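Local atomic coordinates of uricase (Bacillus fastidiosus, PDB entry 4R8X), a protein that catalyses the oxidation of urate to 5-hydroxyisourate, the first step of the degradation of urate to allantoin. Residues Leu22-Lys36 / Pro219-Ile231. Numbering follows the deposited sequence.
Sequences LKGLKQIPESNFTEK and PANYVAAEQVRDI
The F33 ring lies flat on the E226 side chain: E226 CB sits over the ring centre, a CH-pi contact 3.5 Å from the centroid, and the carboxylate stacks 6° from parallel to the ring. E226 turns back at its second torsion (chi2 87°), which lays CG and CD along the ring and brings OE1 to K36 NZ at 2.7 Å, a salt bridge through the syn lone pair; K36 also pairs with E115. An alanine in place of F33 removes the ring face under E226, which is likely to turn more freely and hold K36 less firmly. The loop joining strands 22-23 and 35-36 covers the N-terminal half of helix 225-238, whose other side packs on strand 198-208 of the main antiparallel uricase sheet. S31 OG donates to the anti lone pair of D230 OD2 at 2.6 Å and accepts from F33 N in an ST turn. Q227 reaches into the loop, NE2 giving a weak bond to K26 O. Ahead of the helix, L25 CD2 meets the Y222 ring at its edge, 3.9 Å from Y222 CD2; beyond Q227, the I28 and I231 side chains cross at about a right angle, I28 CD1 3.7 Å from I231 CG1.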
ATOM      1  N   LEU D  22      17.179  -1.651 -28.005  1.00 16.90           N
ATOM      2  CA  LEU D  22      17.124  -3.080 -28.263  1.00 17.65           C
ATOM      3  C   LEU D  22      16.349  -3.275 -29.566  1.00 17.89           C
ATOM      4  O   LEU D  22      15.165  -2.954 -29.635  1.00 17.88           O
ATOM      5  CB  LEU D  22      16.434  -3.778 -27.083  1.00 16.91           C
ATOM      6  CG  LEU D  22      16.188  -5.287 -27.159  1.00 17.38           C
ATOM      7  CD1 LEU D  22      17.503  -6.063 -27.241  1.00 17.18           C
ATOM      8  CD2 LEU D  22      15.384  -5.732 -25.956  1.00 17.22           C
ATOM      9  N   LYS D  23      17.021  -3.767 -30.605  1.00 19.80           N
ATOM     10  CA  LYS D  23      16.395  -3.919 -31.919  1.00 21.04           C
ATOM     11  C   LYS D  23      16.690  -5.297 -32.478  1.00 21.12           C
ATOM     12  O   LYS D  23      17.724  -5.868 -32.170  1.00 21.73           O
ATOM     13  CB  LYS D  23      16.954  -2.893 -32.909  1.00 23.48           C
ATOM     14  CG  LYS D  23      16.593  -1.451 -32.634  1.00 25.94           C
ATOM     15  CD  LYS D  23      17.133  -0.561 -33.743  1.00 28.48           C
ATOM     16  CE  LYS D  23      16.805   0.897 -33.495  1.00 30.37           C
ATOM     17  NZ  LYS D  23      17.426   1.766 -34.531  1.00 31.38           N
ATOM     18  N   GLY D  24      15.804  -5.822 -33.318  1.00 20.42           N
ATOM     19  CA  GLY D  24      16.088  -7.067 -34.017  1.00 20.37           C
ATOM     20  C   GLY D  24      15.712  -8.325 -33.258  1.00 19.77           C
ATOM     21  O   GLY D  24      16.351  -9.370 -33.402  1.00 20.07           O
ATOM     22  N   LEU D  25      14.668  -8.230 -32.444  1.00 18.75           N
ATOM     23  CA  LEU D  25      14.167  -9.393 -31.729  1.00 19.21           C
ATOM     24  C   LEU D  25      13.546 -10.395 -32.701  1.00 20.08           C
ATOM     25  O   LEU D  25      13.235 -10.054 -33.843  1.00 20.97           O
ATOM     26  CB  LEU D  25      13.162  -8.958 -30.664  1.00 18.50           C
ATOM     27  CG  LEU D  25      13.717  -7.973 -29.628  1.00 17.67           C
ATOM     28  CD1 LEU D  25      12.614  -7.405 -28.734  1.00 18.94           C
ATOM     29  CD2 LEU D  25      14.810  -8.638 -28.791  1.00 15.87           C
ATOM     30  N   LYS D  26      13.374 -11.632 -32.254  1.00 19.91           N
ATOM     31  CA  LYS D  26      12.790 -12.672 -33.092  1.00 21.49           C
ATOM     32  C   LYS D  26      11.313 -12.379 -33.333  1.00 21.54           C
ATOM     33  O   LYS D  26      10.572 -12.085 -32.394  1.00 21.89           O
ATOM     34  CB  LYS D  26      12.952 -14.036 -32.418  1.00 22.44           C
ATOM     35  CG  LYS D  26      12.427 -15.218 -33.220  1.00 23.71           C
ATOM     36  CD  LYS D  26      12.410 -16.477 -32.365  1.00 24.48           C
ATOM     37  CE  LYS D  26      12.543 -17.730 -33.206  0.61 24.81           C
ATOM     38  NZ  LYS D  26      13.923 -17.870 -33.748  0.18 24.96           N
ATOM     39  N   GLN D  27      10.886 -12.449 -34.590  0.98 21.52           N
ATOM     40  CA  GLN D  27       9.472 -12.296 -34.911  1.00 21.47           C
ATOM     41  C   GLN D  27       8.711 -13.563 -34.538  0.87 20.35           C
ATOM     42  O   GLN D  27       9.139 -14.670 -34.866  0.81 20.30           O
ATOM     43  CB  GLN D  27       9.278 -11.974 -36.395  1.00 22.45           C
ATOM     44  CG  GLN D  27       9.834 -10.621 -36.806  0.47 23.17           C
ATOM     45  CD  GLN D  27       9.206 -10.092 -38.079  0.60 23.83           C
ATOM     46  OE1 GLN D  27       8.953  -8.894 -38.207  0.36 23.75           O
ATOM     47  NE2 GLN D  27       8.944 -10.985 -39.026  0.37 24.14           N
ATOM     48  N   ILE D  28       7.599 -13.393 -33.827  1.00 18.72           N
ATOM     49  CA  ILE D  28       6.735 -14.514 -33.453  1.00 18.58           C
ATOM     50  C   ILE D  28       5.275 -14.163 -33.723  1.00 18.09           C
ATOM     51  O   ILE D  28       4.917 -12.981 -33.721  1.00 18.36           O
ATOM     52  CB  ILE D  28       6.922 -14.930 -31.970  1.00 17.80           C
ATOM     53  CG1 ILE D  28       6.547 -13.796 -31.009  1.00 17.64           C
ATOM     54  CG2 ILE D  28       8.351 -15.415 -31.722  1.00 17.90           C
ATOM     55  CD1 ILE D  28       6.516 -14.230 -29.568  1.00 17.56           C
ATOM     56  N   PRO D  29       4.427 -15.183 -33.954  1.00 18.20           N
ATOM     57  CA  PRO D  29       3.017 -14.941 -34.289  1.00 18.90           C
ATOM     58  C   PRO D  29       2.221 -14.284 -33.164  1.00 17.91           C
ATOM     59  O   PRO D  29       1.228 -13.606 -33.433  1.00 18.77           O
ATOM     60  CB  PRO D  29       2.468 -16.350 -34.550  1.00 20.06           C
ATOM     61  CG  PRO D  29       3.650 -17.172 -34.883  1.00 20.68           C
ATOM     62  CD  PRO D  29       4.790 -16.607 -34.097  1.00 18.90           C
ATOM     63  N   GLU D  30       2.652 -14.479 -31.922  1.00 16.95           N
ATOM     64  CA  GLU D  30       1.899 -13.990 -30.767  1.00 15.89           C
ATOM     65  C   GLU D  30       2.114 -12.512 -30.446  1.00 16.41           C
ATOM     66  O   GLU D  30       1.455 -11.976 -29.555  1.00 16.13           O
ATOM     67  CB  GLU D  30       2.244 -14.818 -29.521  1.00 15.86           C
ATOM     68  CG  GLU D  30       1.713 -16.245 -29.540  1.00 16.80           C
ATOM     69  CD  GLU D  30       2.545 -17.190 -30.391  1.00 17.58           C
ATOM     70  OE1 GLU D  30       3.702 -16.852 -30.741  1.00 17.50           O
ATOM     71  OE2 GLU D  30       2.029 -18.280 -30.712  1.00 19.58           O
ATOM     72  N   SER D  31       3.042 -11.860 -31.143  1.00 16.26           N
ATOM     73  CA  SER D  31       3.514 -10.539 -30.720  1.00 16.14           C
ATOM     74  C   SER D  31       3.943  -9.650 -31.881  1.00 17.61           C
ATOM     75  O   SER D  31       4.436 -10.135 -32.895  1.00 19.31           O
ATOM     76  CB  SER D  31       4.695 -10.704 -29.748  1.00 15.97           C
ATOM     77  OG  SER D  31       5.150  -9.462 -29.233  1.00 16.78           O
ATOM     78  N   ASN D  32       3.759  -8.343 -31.711  1.00 18.19           N
ATOM     79  CA  ASN D  32       4.300  -7.347 -32.625  1.00 20.40           C
ATOM     80  C   ASN D  32       5.527  -6.656 -32.049  1.00 19.06           C
ATOM     81  O   ASN D  32       6.083  -5.754 -32.671  1.00 20.16           O
ATOM     82  CB  ASN D  32       3.244  -6.283 -32.944  1.00 23.99           C
ATOM     83  CG  ASN D  32       2.338  -6.690 -34.079  1.00 28.20           C
ATOM     84  OD1 ASN D  32       2.733  -7.466 -34.952  1.00 29.99           O
ATOM     85  ND2 ASN D  32       1.122  -6.162 -34.084  1.00 29.79           N
ATOM     86  N   PHE D  33       5.937  -7.067 -30.851  1.00 17.63           N
ATOM     87  CA  PHE D  33       7.025  -6.393 -30.147  1.00 16.57           C
ATOM     88  C   PHE D  33       8.360  -6.870 -30.685  1.00 17.32           C
ATOM     89  O   PHE D  33       8.753  -8.002 -30.430  1.00 18.80           O
ATOM     90  CB  PHE D  33       6.945  -6.689 -28.646  1.00 16.04           C
ATOM     91  CG  PHE D  33       7.824  -5.805 -27.803  1.00 16.38           C
ATOM     92  CD1 PHE D  33       7.348  -4.598 -27.310  1.00 16.79           C
ATOM     93  CD2 PHE D  33       9.118  -6.186 -27.489  1.00 16.71           C
ATOM     94  CE1 PHE D  33       8.153  -3.780 -26.536  1.00 16.68           C
ATOM     95  CE2 PHE D  33       9.929  -5.374 -26.707  1.00 16.40           C
ATOM     96  CZ  PHE D  33       9.446  -4.174 -26.227  1.00 16.77           C
ATOM     97  N   THR D  34       9.062  -6.013 -31.420  1.00 17.76           N
ATOM     98  CA  THR D  34      10.356  -6.409 -31.980  1.00 18.15           C
ATOM     99  C   THR D  34      11.491  -5.458 -31.630  1.00 17.96           C
ATOM    100  O   THR D  34      12.636  -5.708 -31.993  1.00 17.25           O
ATOM    101  CB  THR D  34      10.303  -6.602 -33.515  1.00 21.09           C
ATOM    102  OG1 THR D  34       9.822  -5.404 -34.140  1.00 22.82           O
ATOM    103  CG2 THR D  34       9.393  -7.776 -33.872  1.00 21.03           C
ATOM    104  N   GLU D  35      11.173  -4.371 -30.938  1.00 17.86           N
ATOM    105  CA  GLU D  35      12.197  -3.432 -30.500  1.00 18.34           C
ATOM    106  C   GLU D  35      11.751  -2.695 -29.253  1.00 17.06           C
ATOM    107  O   GLU D  35      10.561  -2.476 -29.036  1.00 17.69           O
ATOM    108  CB  GLU D  35      12.554  -2.431 -31.601  1.00 21.93           C
ATOM    109  CG  GLU D  35      11.430  -1.483 -31.987  1.00 25.28           C
ATOM    110  CD  GLU D  35      11.841  -0.454 -33.027  1.00 29.27           C
ATOM    111  OE1 GLU D  35      10.948   0.273 -33.517  1.00 32.51           O
ATOM    112  OE2 GLU D  35      13.045  -0.363 -33.357  1.00 29.86           O
ATOM    113  N   LYS D  36      12.716  -2.330 -28.424  1.00 15.90           N
ATOM    114  CA  LYS D  36      12.426  -1.555 -27.231  1.00 15.00           C
ATOM    115  C   LYS D  36      13.358  -0.352 -27.262  1.00 14.47           C
ATOM    116  O   LYS D  36      14.570  -0.497 -27.125  1.00 15.31           O
ATOM    117  CB  LYS D  36      12.653  -2.401 -25.978  1.00 15.82           C
ATOM    118  CG  LYS D  36      12.200  -1.760 -24.667  1.00 15.29           C
ATOM    119  CD  LYS D  36      12.134  -2.792 -23.542  1.00 15.67           C
ATOM    120  CE  LYS D  36      11.644  -2.172 -22.244  1.00 15.80           C
ATOM    121  NZ  LYS D  36      11.376  -3.209 -21.199  1.00 15.85           N
ATOM    122  N   PRO D 219      20.521  -9.751 -30.567  1.00 20.86           N
ATOM    123  CA  PRO D 219      19.129  -9.616 -30.132  1.00 20.57           C
ATOM    124  C   PRO D 219      18.207 -10.686 -30.697  1.00 20.25           C
ATOM    125  O   PRO D 219      17.126 -10.886 -30.149  1.00 20.91           O
ATOM    126  CB  PRO D 219      18.734  -8.242 -30.663  1.00 20.99           C
ATOM    127  CG  PRO D 219      20.015  -7.499 -30.764  1.00 21.75           C
ATOM    128  CD  PRO D 219      21.014  -8.520 -31.206  1.00 20.60           C
ATOM    129  N   ALA D 220      18.623 -11.364 -31.762  1.00 19.99           N
ATOM    130  CA  ALA D 220      17.827 -12.455 -32.309  1.00 19.93           C
ATOM    131  C   ALA D 220      17.679 -13.579 -31.286  1.00 19.24           C
ATOM    132  O   ALA D 220      16.722 -14.351 -31.338  1.00 19.66           O
ATOM    133  CB  ALA D 220      18.445 -12.979 -33.581  1.00 21.07           C
ATOM    134  N   ASN D 221      18.634 -13.665 -30.363  1.00 18.20           N
ATOM    135  CA  ASN D 221      18.618 -14.682 -29.321  1.00 18.66           C
ATOM    136  C   ASN D 221      18.172 -14.167 -27.962  1.00 16.82           C
ATOM    137  O   ASN D 221      18.179 -14.924 -26.987  1.00 16.44           O
ATOM    138  CB  ASN D 221      19.997 -15.311 -29.166  1.00 20.11           C
ATOM    139  CG  ASN D 221      20.468 -15.973 -30.428  1.00 23.06           C
ATOM    140  OD1 ASN D 221      19.664 -16.447 -31.231  1.00 25.33           O
ATOM    141  ND2 ASN D 221      21.779 -16.006 -30.619  1.00 23.87           N
ATOM    142  N   TYR D 222      17.812 -12.883 -27.890  1.00 15.85           N
ATOM    143  CA  TYR D 222      17.329 -12.286 -26.649  1.00 15.49           C
ATOM    144  C   TYR D 222      15.823 -12.411 -26.558  1.00 16.90           C
ATOM    145  O   TYR D 222      15.108 -12.063 -27.499  1.00 18.37           O
ATOM    146  CB  TYR D 222      17.713 -10.805 -26.544  1.00 14.77           C
ATOM    147  CG  TYR D 222      17.241 -10.206 -25.228  1.00 13.84           C
ATOM    148  CD1 TYR D 222      17.909 -10.505 -24.046  1.00 14.02           C
ATOM    149  CD2 TYR D 222      16.106  -9.388 -25.155  1.00 13.87           C
ATOM    150  CE1 TYR D 222      17.497 -10.002 -22.834  1.00 13.59           C
ATOM    151  CE2 TYR D 222      15.679  -8.877 -23.934  1.00 12.62           C
ATOM    152  CZ  TYR D 222      16.375  -9.199 -22.773  1.00 12.36           C
ATOM    153  OH  TYR D 222      15.972  -8.694 -21.562  1.00 12.67           O
ATOM    154  N   VAL D 223      15.348 -12.898 -25.418  1.00 15.35           N
ATOM    155  CA  VAL D 223      13.917 -13.034 -25.198  1.00 14.84           C
ATOM    156  C   VAL D 223      13.411 -11.825 -24.419  1.00 13.76           C
ATOM    157  O   VAL D 223      13.704 -11.672 -23.240  1.00 13.39           O
ATOM    158  CB  VAL D 223      13.585 -14.333 -24.442  1.00 14.77           C
ATOM    159  CG1 VAL D 223      12.077 -14.487 -24.276  1.00 15.09           C
ATOM    160  CG2 VAL D 223      14.158 -15.533 -25.187  1.00 15.62           C
ATOM    161  N   ALA D 224      12.649 -10.964 -25.082  1.00 13.28           N
ATOM    162  CA  ALA D 224      12.076  -9.802 -24.412  1.00 13.29           C
ATOM    163  C   ALA D 224      10.869 -10.217 -23.580  1.00 12.32           C
ATOM    164  O   ALA D 224       9.998 -10.960 -24.057  1.00 12.68           O
ATOM    165  CB  ALA D 224      11.685  -8.732 -25.427  1.00 14.74           C
ATOM    166  N   ALA D 225      10.827  -9.750 -22.332  1.00 12.09           N
ATOM    167  CA  ALA D 225       9.701 -10.039 -21.438  1.00 11.74           C
ATOM    168  C   ALA D 225       8.367  -9.658 -22.071  1.00 11.14           C
ATOM    169  O   ALA D 225       7.360 -10.312 -21.839  1.00 11.68           O
ATOM    170  CB  ALA D 225       9.879  -9.338 -20.079  1.00 12.04           C
ATOM    171  N   GLU D 226       8.363  -8.604 -22.883  1.00 11.96           N
ATOM    172  CA  GLU D 226       7.145  -8.172 -23.553  1.00 12.75           C
ATOM    173  C   GLU D 226       6.627  -9.220 -24.527  1.00 12.69           C
ATOM    174  O   GLU D 226       5.411  -9.367 -24.706  1.00 13.90           O
ATOM    175  CB  GLU D 226       7.385  -6.851 -24.282  1.00 14.25           C
ATOM    176  CG  GLU D 226       7.529  -5.654 -23.349  1.00 14.94           C
ATOM    177  CD  GLU D 226       8.950  -5.421 -22.841  1.00 14.97           C
ATOM    178  OE1 GLU D 226       9.169  -4.367 -22.215  1.00 16.45           O
ATOM    179  OE2 GLU D 226       9.839  -6.268 -23.061  1.00 14.90           O
ATOM    180  N   GLN D 227       7.544  -9.942 -25.160  1.00 12.28           N
ATOM    181  CA  GLN D 227       7.150 -11.028 -26.057  1.00 13.45           C
ATOM    182  C   GLN D 227       6.495 -12.159 -25.279  1.00 12.35           C
ATOM    183  O   GLN D 227       5.494 -12.737 -25.710  1.00 12.90           O
ATOM    184  CB  GLN D 227       8.353 -11.567 -26.819  1.00 13.95           C
ATOM    185  CG  GLN D 227       8.983 -10.571 -27.746  1.00 14.62           C
ATOM    186  CD  GLN D 227      10.176 -11.153 -28.472  1.00 16.58           C
ATOM    187  OE1 GLN D 227      11.234 -11.368 -27.878  1.00 16.83           O
ATOM    188  NE2 GLN D 227      10.009 -11.417 -29.758  1.00 18.36           N
ATOM    189  N   VAL D 228       7.059 -12.455 -24.117  1.00 12.94           N
ATOM    190  CA  VAL D 228       6.536 -13.497 -23.249  1.00 12.55           C
ATOM    191  C   VAL D 228       5.148 -13.113 -22.742  1.00 12.79           C
ATOM    192  O   VAL D 228       4.237 -13.943 -22.726  1.00 13.09           O
ATOM    193  CB  VAL D 228       7.509 -13.770 -22.089  1.00 13.02           C
ATOM    194  CG1 VAL D 228       6.887 -14.695 -21.069  1.00 13.27           C
ATOM    195  CG2 VAL D 228       8.817 -14.395 -22.622  1.00 14.35           C
ATOM    196  N   ARG D 229       4.987 -11.851 -22.348  1.00 12.33           N
ATOM    197  CA  ARG D 229       3.687 -11.320 -21.936  1.00 13.01           C
ATOM    198  C   ARG D 229       2.664 -11.495 -23.063  1.00 12.87           C
ATOM    199  O   ARG D 229       1.529 -11.922 -22.832  1.00 13.26           O
ATOM    200  CB  ARG D 229       3.845  -9.847 -21.541  1.00 15.19           C
ATOM    201  CG  ARG D 229       2.599  -9.148 -21.010  1.00 16.73           C
ATOM    202  CD  ARG D 229       1.812  -8.459 -22.123  1.00 18.67           C
ATOM    203  NE  ARG D 229       2.673  -7.702 -23.027  1.00 20.19           N
ATOM    204  CZ  ARG D 229       3.180  -6.504 -22.756  1.00 22.42           C
ATOM    205  NH1 ARG D 229       2.917  -5.911 -21.600  1.00 23.53           N
ATOM    206  NH2 ARG D 229       3.954  -5.894 -23.643  1.00 23.67           N
ATOM    207  N   ASP D 230       3.062 -11.161 -24.286  1.00 11.59           N
ATOM    208  CA  ASP D 230       2.179 -11.312 -25.439  1.00 12.70           C
ATOM    209  C   ASP D 230       1.827 -12.775 -25.723  1.00 12.64           C
ATOM    210  O   ASP D 230       0.698 -13.067 -26.122  1.00 14.30           O
ATOM    211  CB  ASP D 230       2.776 -10.657 -26.682  1.00 14.28           C
ATOM    212  CG  ASP D 230       2.807  -9.144 -26.590  1.00 15.03           C
ATOM    213  OD1 ASP D 230       2.111  -8.574 -25.714  1.00 14.05           O
ATOM    214  OD2 ASP D 230       3.533  -8.530 -27.398  1.00 16.09           O
ATOM    215  N   ILE D 231       2.775 -13.693 -25.527  1.00 11.97           N
ATOM    216  CA  ILE D 231       2.463 -15.114 -25.670  1.00 13.06           C
ATOM    217  C   ILE D 231       1.425 -15.527 -24.624  1.00 12.89           C
ATOM    218  O   ILE D 231       0.425 -16.166 -24.942  1.00 13.85           O
ATOM    219  CB  ILE D 231       3.711 -15.999 -25.562  1.00 13.97           C
ATOM    220  CG1 ILE D 231       4.621 -15.779 -26.768  1.00 14.39           C
ATOM    221  CG2 ILE D 231       3.322 -17.477 -25.469  1.00 14.41           C
ATOM    222  CD1 ILE D 231       5.964 -16.454 -26.615  1.00 13.73           C
TER
HETATM  223  O   HOH W   1      13.397 -12.363 -29.414  1.00 17.60           O
HETATM  224  O   HOH W   2      15.794 -15.800 -33.570  1.00 35.82           O
HETATM  225  O   HOH W   3       1.836  -7.564 -29.662  1.00 21.72           O
HETATM  226  O   HOH W   4       7.892 -10.351 -31.095  1.00 24.30           O
HETATM  227  O   HOH W   5      12.466  -6.256 -22.096  1.00 17.58           O